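Local coordinates for biliverdin reductase (Synechocystis sp., PDB 5B3T), which probably reduces the tetrapyrrole biliverdin with NAD(P)H as a step of heme degradation, using a Rossmann-fold domain to bind the nucleotide, at residues L195-W209 / A219-L232. Sequence-based numbering, arbitrary orientation.
Sequences LFGTVQQVDAQCRFW and ACLATAYLQFNNGL
Phe196 turns its ring edge to one face of the Phe228 ring in a T-shaped pair, planes at 76°. Leu232 CD2 sits over the Phe196 face, 3.6 Å from its ring centroid, and also meets the Phe228 face opposite Val199 CG2. Val199 turns CG1 anti to the backbone N (chi1 173°), which leaves CG2 beside the N, 3.7 Å from Phe228 CE2. At the turn 228-231, Asn230 ND2 reaches Leu195 O (3.1 Å) from above the carbonyl plane, and a water links Phe196 O to Leu232 N. Strands 199-209 and 219-228 run antiparallel as a hairpin; after the Val199-Phe228 pair a classic beta bulge shifts the register by one, Gln227 O accepting from Gln200 N (2.7 Å) and Gln201 N (3.1 Å). Gln205, bent at chi2 (80°), brings OE1 to Thr223 OG1, which donates at 3.0 Å in the carbonyl plane; the same OE1 lies at the Tyr225 ring edge. Trp209 CE3 touches Ala219 CB (3.5 Å), while Arg207 sets NE over the rim of one indole face. The face bearing Gln201, Asp203, Gln205 and Thr223 is thus largely polar, whereas on the opposite face Val202, Ala204 and Cys206 pack this outermost strand of the C-terminal domain's sheet against helix 309-325.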
ATOM      1  N   LEU A 195       5.585 -13.883  12.741  1.00 24.77           N
ATOM      2  CA  LEU A 195       6.807 -14.042  13.472  1.00 24.03           C
ATOM      3  C   LEU A 195       7.018 -13.092  14.631  1.00 23.30           C
ATOM      4  O   LEU A 195       7.520 -13.463  15.629  1.00 22.71           O
ATOM      5  CB  LEU A 195       7.973 -13.881  12.516  1.00 25.21           C
ATOM      6  CG  LEU A 195       8.141 -14.905  11.387  1.00 28.48           C
ATOM      7  CD1 LEU A 195       8.686 -14.333  10.099  1.00 27.86           C
ATOM      8  CD2 LEU A 195       9.035 -16.016  11.922  1.00 31.02           C
ATOM      9  N   PHE A 196       6.636 -11.843  14.468  1.00 21.41           N
ATOM     10  CA  PHE A 196       6.865 -10.839  15.499  1.00 20.24           C
ATOM     11  C   PHE A 196       5.764 -10.798  16.547  1.00 20.21           C
ATOM     12  O   PHE A 196       5.950 -10.171  17.598  1.00 20.18           O
ATOM     13  CB  PHE A 196       6.994  -9.450  14.864  1.00 19.93           C
ATOM     14  CG  PHE A 196       8.140  -9.325  13.893  1.00 20.13           C
ATOM     15  CD1 PHE A 196       9.177 -10.245  13.898  1.00 19.60           C
ATOM     16  CD2 PHE A 196       8.177  -8.290  12.973  1.00 17.91           C
ATOM     17  CE1 PHE A 196      10.229 -10.136  13.011  1.00 19.30           C
ATOM     18  CE2 PHE A 196       9.230  -8.172  12.083  1.00 18.78           C
ATOM     19  CZ  PHE A 196      10.258  -9.098  12.101  1.00 18.21           C
ATOM     20  N   GLY A 197       4.632 -11.451  16.296  1.00 22.50           N
ATOM     21  CA  GLY A 197       3.464 -11.257  17.125  1.00 20.23           C
ATOM     22  C   GLY A 197       2.803  -9.934  16.790  1.00 21.34           C
ATOM     23  O   GLY A 197       3.136  -9.270  15.805  1.00 21.24           O
ATOM     24  N   THR A 198       1.854  -9.542  17.631  1.00 19.26           N
ATOM     25  CA  THR A 198       1.154  -8.289  17.413  1.00 20.38           C
ATOM     26  C   THR A 198       1.874  -7.145  18.125  1.00 22.36           C
ATOM     27  O   THR A 198       2.699  -7.351  19.017  1.00 22.25           O
ATOM     28  CB  THR A 198      -0.299  -8.393  17.888  1.00 20.89           C
ATOM     29  OG1 THR A 198      -0.321  -8.804  19.258  1.00 19.36           O
ATOM     30  CG2 THR A 198      -1.070  -9.408  17.050  1.00 19.55           C
ATOM     31  N   VAL A 199       1.569  -5.921  17.696  1.00 19.68           N
ATOM     32  CA  VAL A 199       2.076  -4.735  18.376  1.00 21.98           C
ATOM     33  C   VAL A 199       1.465  -4.665  19.770  1.00 24.18           C
ATOM     34  O   VAL A 199       0.245  -4.779  19.931  1.00 23.00           O
ATOM     35  CB  VAL A 199       1.752  -3.471  17.566  1.00 22.06           C
ATOM     36  CG1 VAL A 199       2.125  -2.237  18.359  1.00 23.09           C
ATOM     37  CG2 VAL A 199       2.472  -3.481  16.221  1.00 19.97           C
ATOM     38  N   GLN A 200       2.303  -4.446  20.780  1.00 24.67           N
ATOM     39  CA  GLN A 200       1.826  -4.359  22.160  1.00 27.94           C
ATOM     40  C   GLN A 200       1.897  -2.955  22.773  1.00 27.66           C
ATOM     41  O   GLN A 200       1.119  -2.626  23.668  1.00 29.28           O
ATOM     42  CB  GLN A 200       2.585  -5.351  23.047  1.00 28.15           C
ATOM     43  CG  GLN A 200       1.907  -5.640  24.376  1.00 33.89           C
ATOM     44  CD  GLN A 200       0.631  -6.443  24.216  1.00 43.80           C
ATOM     45  OE1 GLN A 200       0.518  -7.558  24.725  1.00 50.58           O
ATOM     46  NE2 GLN A 200      -0.339  -5.880  23.506  1.00 39.09           N
ATOM     47  N   GLN A 201       2.794  -2.124  22.302  1.00 26.83           N
ATOM     48  CA  GLN A 201       2.952  -0.782  22.829  1.00 28.47           C
ATOM     49  C   GLN A 201       3.356   0.151  21.695  1.00 26.96           C
ATOM     50  O   GLN A 201       4.048  -0.253  20.834  1.00 23.39           O
ATOM     51  CB  GLN A 201       3.995  -0.774  23.954  1.00 30.65           C
ATOM     52  CG  GLN A 201       4.125   0.539  24.686  1.00 34.26           C
ATOM     53  CD  GLN A 201       4.610   0.389  26.107  1.00 43.50           C
ATOM     54  OE1 GLN A 201       4.067  -0.367  26.863  1.00 48.48           O
ATOM     55  NE2 GLN A 201       5.662   1.085  26.455  1.00 44.29           N
ATOM     56  N   VAL A 202       2.927   1.389  21.746  1.00 27.63           N
ATOM     57  CA  VAL A 202       3.181   2.370  20.696  1.00 27.33           C
ATOM     58  C   VAL A 202       3.469   3.722  21.327  1.00 27.75           C
ATOM     59  O   VAL A 202       2.764   4.146  22.245  1.00 29.33           O
ATOM     60  CB  VAL A 202       1.989   2.493  19.719  1.00 26.99           C
ATOM     61  CG1 VAL A 202       2.275   3.528  18.650  1.00 25.93           C
ATOM     62  CG2 VAL A 202       1.654   1.164  19.092  1.00 27.96           C
ATOM     63  N   ASP A 203       4.506   4.398  20.831  1.00 25.42           N
ATOM     64  CA  ASP A 203       4.705   5.830  21.029  1.00 26.30           C
ATOM     65  C   ASP A 203       4.928   6.437  19.655  1.00 26.03           C
ATOM     66  O   ASP A 203       5.725   5.913  18.871  1.00 24.20           O
ATOM     67  CB  ASP A 203       5.896   6.139  21.949  1.00 29.27           C
ATOM     68  CG  ASP A 203       5.848   5.360  23.245  1.00 37.80           C
ATOM     69  OD1 ASP A 203       4.951   5.635  24.066  1.00 36.32           O
ATOM     70  OD2 ASP A 203       6.718   4.484  23.448  1.00 44.35           O
ATOM     71  N   ALA A 204       4.225   7.527  19.355  1.00 23.00           N
ATOM     72  CA  ALA A 204       4.308   8.127  18.033  1.00 21.24           C
ATOM     73  C   ALA A 204       4.210   9.639  18.151  1.00 24.67           C
ATOM     74  O   ALA A 204       3.483  10.160  19.002  1.00 24.21           O
ATOM     75  CB  ALA A 204       3.211   7.596  17.104  1.00 21.54           C
ATOM     76  N   GLN A 205       4.957  10.336  17.294  1.00 22.18           N
ATOM     77  CA  GLN A 205       4.909  11.786  17.186  1.00 24.62           C
ATOM     78  C   GLN A 205       4.819  12.168  15.716  1.00 24.34           C
ATOM     79  O   GLN A 205       5.355  11.480  14.843  1.00 22.54           O
ATOM     80  CB  GLN A 205       6.140  12.457  17.823  1.00 24.08           C
ATOM     81  CG  GLN A 205       6.336  12.162  19.307  1.00 26.41           C
ATOM     82  CD  GLN A 205       6.968  10.804  19.556  1.00 29.20           C
ATOM     83  OE1 GLN A 205       7.702  10.285  18.716  1.00 33.11           O
ATOM     84  NE2 GLN A 205       6.680  10.219  20.713  1.00 27.65           N
ATOM     85  N   CYS A 206       4.135  13.278  15.449  1.00 21.40           N
ATOM     86  CA  CYS A 206       3.948  13.763  14.087  1.00 21.65           C
ATOM     87  C   CYS A 206       4.117  15.274  14.081  1.00 23.66           C
ATOM     88  O   CYS A 206       3.397  15.983  14.791  1.00 24.90           O
ATOM     89  CB  CYS A 206       2.572  13.364  13.547  1.00 25.94           C
ATOM     90  SG  CYS A 206       2.424  13.415  11.748  1.00 35.97           S
ATOM     91  N   ARG A 207       5.064  15.762  13.285  1.00 20.60           N
ATOM     92  CA  ARG A 207       5.348  17.185  13.167  1.00 20.82           C
ATOM     93  C   ARG A 207       5.158  17.620  11.721  1.00 20.21           C
ATOM     94  O   ARG A 207       5.626  16.943  10.799  1.00 19.83           O
ATOM     95  CB  ARG A 207       6.773  17.504  13.636  1.00 20.97           C
ATOM     96  CG  ARG A 207       7.175  18.953  13.416  1.00 21.09           C
ATOM     97  CD  ARG A 207       8.542  19.276  13.998  1.00 21.13           C
ATOM     98  NE  ARG A 207       8.860  20.691  13.823  1.00 21.36           N
ATOM     99  CZ  ARG A 207       9.964  21.278  14.274  1.00 24.56           C
ATOM    100  NH1 ARG A 207      10.872  20.574  14.934  1.00 21.31           N
ATOM    101  NH2 ARG A 207      10.159  22.573  14.064  1.00 24.23           N
ATOM    102  N   PHE A 208       4.478  18.748  11.528  1.00 18.58           N
ATOM    103  CA  PHE A 208       4.251  19.310  10.206  1.00 18.72           C
ATOM    104  C   PHE A 208       4.856  20.704  10.101  1.00 20.28           C
ATOM    105  O   PHE A 208       4.907  21.455  11.081  1.00 20.70           O
ATOM    106  CB  PHE A 208       2.755  19.388   9.874  1.00 19.54           C
ATOM    107  CG  PHE A 208       2.105  18.053   9.659  1.00 19.97           C
ATOM    108  CD1 PHE A 208       2.172  17.430   8.423  1.00 18.57           C
ATOM    109  CD2 PHE A 208       1.413  17.427  10.683  1.00 20.90           C
ATOM    110  CE1 PHE A 208       1.569  16.200   8.213  1.00 20.21           C
ATOM    111  CE2 PHE A 208       0.805  16.197  10.481  1.00 21.45           C
ATOM    112  CZ  PHE A 208       0.883  15.582   9.244  1.00 18.53           C
ATOM    113  N   TRP A 209       5.322  21.032   8.898  1.00 19.31           N
ATOM    114  CA  TRP A 209       5.675  22.393   8.507  1.00 20.23           C
ATOM    115  C   TRP A 209       4.626  22.840   7.495  1.00 21.45           C
ATOM    116  O   TRP A 209       4.597  22.340   6.366  1.00 19.94           O
ATOM    117  CB  TRP A 209       7.074  22.461   7.895  1.00 19.71           C
ATOM    118  CG  TRP A 209       8.229  22.270   8.841  1.00 20.17           C
ATOM    119  CD1 TRP A 209       9.062  23.239   9.321  1.00 22.29           C
ATOM    120  CD2 TRP A 209       8.700  21.030   9.388  1.00 20.72           C
ATOM    121  NE1 TRP A 209      10.013  22.683  10.143  1.00 21.00           N
ATOM    122  CE2 TRP A 209       9.813  21.329  10.201  1.00 20.93           C
ATOM    123  CE3 TRP A 209       8.285  19.700   9.279  1.00 20.32           C
ATOM    124  CZ2 TRP A 209      10.515  20.346  10.898  1.00 21.47           C
ATOM    125  CZ3 TRP A 209       8.983  18.726   9.971  1.00 19.63           C
ATOM    126  CH2 TRP A 209      10.084  19.054  10.771  1.00 19.96           C
ATOM    127  N   ALA A 219       6.528  20.186   4.732  1.00 17.82           N
ATOM    128  CA  ALA A 219       7.358  19.109   5.244  1.00 18.57           C
ATOM    129  C   ALA A 219       6.597  18.414   6.360  1.00 18.58           C
ATOM    130  O   ALA A 219       5.753  19.021   7.025  1.00 17.00           O
ATOM    131  CB  ALA A 219       8.711  19.620   5.758  1.00 18.11           C
ATOM    132  N   CYS A 220       6.898  17.133   6.550  1.00 16.02           N
ATOM    133  CA  CYS A 220       6.368  16.381   7.673  1.00 16.99           C
ATOM    134  C   CYS A 220       7.436  15.422   8.172  1.00 16.42           C
ATOM    135  O   CYS A 220       8.254  14.917   7.398  1.00 16.10           O
ATOM    136  CB  CYS A 220       5.090  15.606   7.307  1.00 16.92           C
ATOM    137  SG  CYS A 220       5.329  14.204   6.190  1.00 19.22           S
ATOM    138  N   LEU A 221       7.431  15.195   9.481  1.00 16.37           N
ATOM    139  CA  LEU A 221       8.279  14.188  10.107  1.00 15.96           C
ATOM    140  C   LEU A 221       7.418  13.413  11.089  1.00 18.48           C
ATOM    141  O   LEU A 221       6.937  13.980  12.075  1.00 18.19           O
ATOM    142  CB  LEU A 221       9.480  14.814  10.819  1.00 15.97           C
ATOM    143  CG  LEU A 221      10.323  13.826  11.631  1.00 17.50           C
ATOM    144  CD1 LEU A 221      10.865  12.713  10.741  1.00 15.31           C
ATOM    145  CD2 LEU A 221      11.454  14.541  12.354  1.00 17.72           C
ATOM    146  N   ALA A 222       7.209  12.131  10.811  1.00 16.54           N
ATOM    147  CA  ALA A 222       6.385  11.277  11.652  1.00 18.95           C
ATOM    148  C   ALA A 222       7.222  10.099  12.122  1.00 17.94           C
ATOM    149  O   ALA A 222       7.870   9.429  11.312  1.00 16.56           O
ATOM    150  CB  ALA A 222       5.143  10.794  10.903  1.00 17.00           C
ATOM    151  N   THR A 223       7.211   9.857  13.431  1.00 17.32           N
ATOM    152  CA  THR A 223       8.024   8.822  14.050  1.00 19.55           C
ATOM    153  C   THR A 223       7.132   7.944  14.911  1.00 20.63           C
ATOM    154  O   THR A 223       6.320   8.456  15.686  1.00 20.65           O
ATOM    155  CB  THR A 223       9.141   9.432  14.903  1.00 20.21           C
ATOM    156  OG1 THR A 223       8.569  10.334  15.858  1.00 21.56           O
ATOM    157  CG2 THR A 223      10.123  10.194  14.032  1.00 17.67           C
ATOM    158  N   ALA A 224       7.280   6.629  14.772  1.00 17.64           N
ATOM    159  CA  ALA A 224       6.546   5.670  15.585  1.00 18.51           C
ATOM    160  C   ALA A 224       7.525   4.657  16.152  1.00 20.04           C
ATOM    161  O   ALA A 224       8.326   4.080  15.409  1.00 17.54           O
ATOM    162  CB  ALA A 224       5.455   4.964  14.772  1.00 16.57           C
ATOM    163  N   TYR A 225       7.465   4.450  17.464  1.00 18.65           N
ATOM    164  CA  TYR A 225       8.326   3.499  18.153  1.00 19.74           C
ATOM    165  C   TYR A 225       7.448   2.399  18.734  1.00 20.79           C
ATOM    166  O   TYR A 225       6.601   2.663  19.596  1.00 20.39           O
ATOM    167  CB  TYR A 225       9.152   4.205  19.230  1.00 20.92           C
ATOM    168  CG  TYR A 225       9.940   5.365  18.662  1.00 21.17           C
ATOM    169  CD1 TYR A 225      11.026   5.147  17.822  1.00 20.82           C
ATOM    170  CD2 TYR A 225       9.582   6.678  18.938  1.00 23.53           C
ATOM    171  CE1 TYR A 225      11.742   6.203  17.286  1.00 21.09           C
ATOM    172  CE2 TYR A 225      10.294   7.742  18.408  1.00 23.39           C
ATOM    173  CZ  TYR A 225      11.373   7.497  17.583  1.00 22.08           C
ATOM    174  OH  TYR A 225      12.084   8.549  17.053  1.00 21.78           O
ATOM    175  N   LEU A 226       7.641   1.177  18.246  1.00 19.15           N
ATOM    176  CA  LEU A 226       6.722   0.074  18.483  1.00 20.06           C
ATOM    177  C   LEU A 226       7.392  -1.010  19.312  1.00 21.12           C
ATOM    178  O   LEU A 226       8.576  -1.311  19.126  1.00 20.48           O
ATOM    179  CB  LEU A 226       6.240  -0.535  17.163  1.00 17.57           C
ATOM    180  CG  LEU A 226       5.677   0.396  16.089  1.00 20.24           C
ATOM    181  CD1 LEU A 226       5.332  -0.399  14.841  1.00 19.39           C
ATOM    182  CD2 LEU A 226       4.457   1.142  16.596  1.00 22.14           C
ATOM    183  N   GLN A 227       6.621  -1.605  20.216  1.00 21.52           N
ATOM    184  CA  GLN A 227       7.041  -2.790  20.949  1.00 21.94           C
ATOM    185  C   GLN A 227       6.095  -3.929  20.605  1.00 23.02           C
ATOM    186  O   GLN A 227       4.878  -3.811  20.791  1.00 23.25           O
ATOM    187  CB  GLN A 227       7.077  -2.532  22.455  1.00 25.41           C
ATOM    188  CG  GLN A 227       8.076  -1.458  22.842  1.00 28.65           C
ATOM    189  CD  GLN A 227       8.196  -1.271  24.338  1.00 35.97           C
ATOM    190  OE1 GLN A 227       8.212  -0.146  24.833  1.00 37.21           O
ATOM    191  NE2 GLN A 227       8.285  -2.375  25.067  1.00 34.34           N
ATOM    192  N   PHE A 228       6.653  -5.017  20.090  1.00 19.58           N
ATOM    193  CA  PHE A 228       5.885  -6.191  19.712  1.00 20.60           C
ATOM    194  C   PHE A 228       5.843  -7.190  20.858  1.00 24.65           C
ATOM    195  O   PHE A 228       6.610  -7.110  21.821  1.00 23.44           O
ATOM    196  CB  PHE A 228       6.472  -6.857  18.469  1.00 19.06           C
ATOM    197  CG  PHE A 228       6.292  -6.061  17.213  1.00 20.48           C
ATOM    198  CD1 PHE A 228       7.039  -4.915  16.994  1.00 18.75           C
ATOM    199  CD2 PHE A 228       5.386  -6.462  16.245  1.00 19.92           C
ATOM    200  CE1 PHE A 228       6.884  -4.177  15.838  1.00 17.64           C
ATOM    201  CE2 PHE A 228       5.226  -5.728  15.081  1.00 18.35           C
ATOM    202  CZ  PHE A 228       5.978  -4.583  14.879  1.00 18.03           C
ATOM    203  N   ASN A 229       4.932  -8.153  20.730  1.00 25.03           N
ATOM    204  CA  ASN A 229       4.672  -9.062  21.836  1.00 25.68           C
ATOM    205  C   ASN A 229       5.803 -10.047  22.048  1.00 24.58           C
ATOM    206  O   ASN A 229       6.069 -10.445  23.187  1.00 27.20           O
ATOM    207  CB  ASN A 229       3.364  -9.805  21.601  1.00 26.64           C
ATOM    208  CG  ASN A 229       2.208  -9.111  22.242  1.00 34.27           C
ATOM    209  OD1 ASN A 229       2.278  -8.781  23.419  1.00 35.58           O
ATOM    210  ND2 ASN A 229       1.148  -8.864  21.480  1.00 30.14           N
ATOM    211  N   ASN A 230       6.470 -10.459  20.977  1.00 24.32           N
ATOM    212  CA  ASN A 230       7.589 -11.377  21.088  1.00 23.17           C
ATOM    213  C   ASN A 230       8.913 -10.656  21.324  1.00 22.60           C
ATOM    214  O   ASN A 230       9.978 -11.265  21.168  1.00 22.68           O
ATOM    215  CB  ASN A 230       7.655 -12.265  19.845  1.00 22.88           C
ATOM    216  CG  ASN A 230       6.351 -12.997  19.593  1.00 25.41           C
ATOM    217  OD1 ASN A 230       5.462 -13.018  20.446  1.00 25.85           O
ATOM    218  ND2 ASN A 230       6.228 -13.597  18.417  1.00 23.32           N
ATOM    219  N   GLY A 231       8.867  -9.374  21.696  1.00 20.90           N
ATOM    220  CA  GLY A 231      10.019  -8.647  22.188  1.00 20.68           C
ATOM    221  C   GLY A 231      10.585  -7.608  21.242  1.00 19.68           C
ATOM    222  O   GLY A 231      11.400  -6.780  21.675  1.00 18.16           O
ATOM    223  N   LEU A 232      10.185  -7.619  19.972  1.00 19.15           N
ATOM    224  CA  LEU A 232      10.801  -6.735  18.990  1.00 19.63           C
ATOM    225  C   LEU A 232      10.518  -5.273  19.306  1.00 18.63           C
ATOM    226  O   LEU A 232       9.376  -4.890  19.580  1.00 19.61           O
ATOM    227  CB  LEU A 232      10.297  -7.067  17.586  1.00 18.51           C
ATOM    228  CG  LEU A 232      10.707  -6.086  16.482  1.00 18.97           C
ATOM    229  CD1 LEU A 232      12.219  -6.039  16.312  1.00 16.80           C
ATOM    230  CD2 LEU A 232      10.032  -6.443  15.172  1.00 18.50           C
TER
HETATM  231  O   HOH W   1       8.624  -9.594  18.428  1.00 19.97           O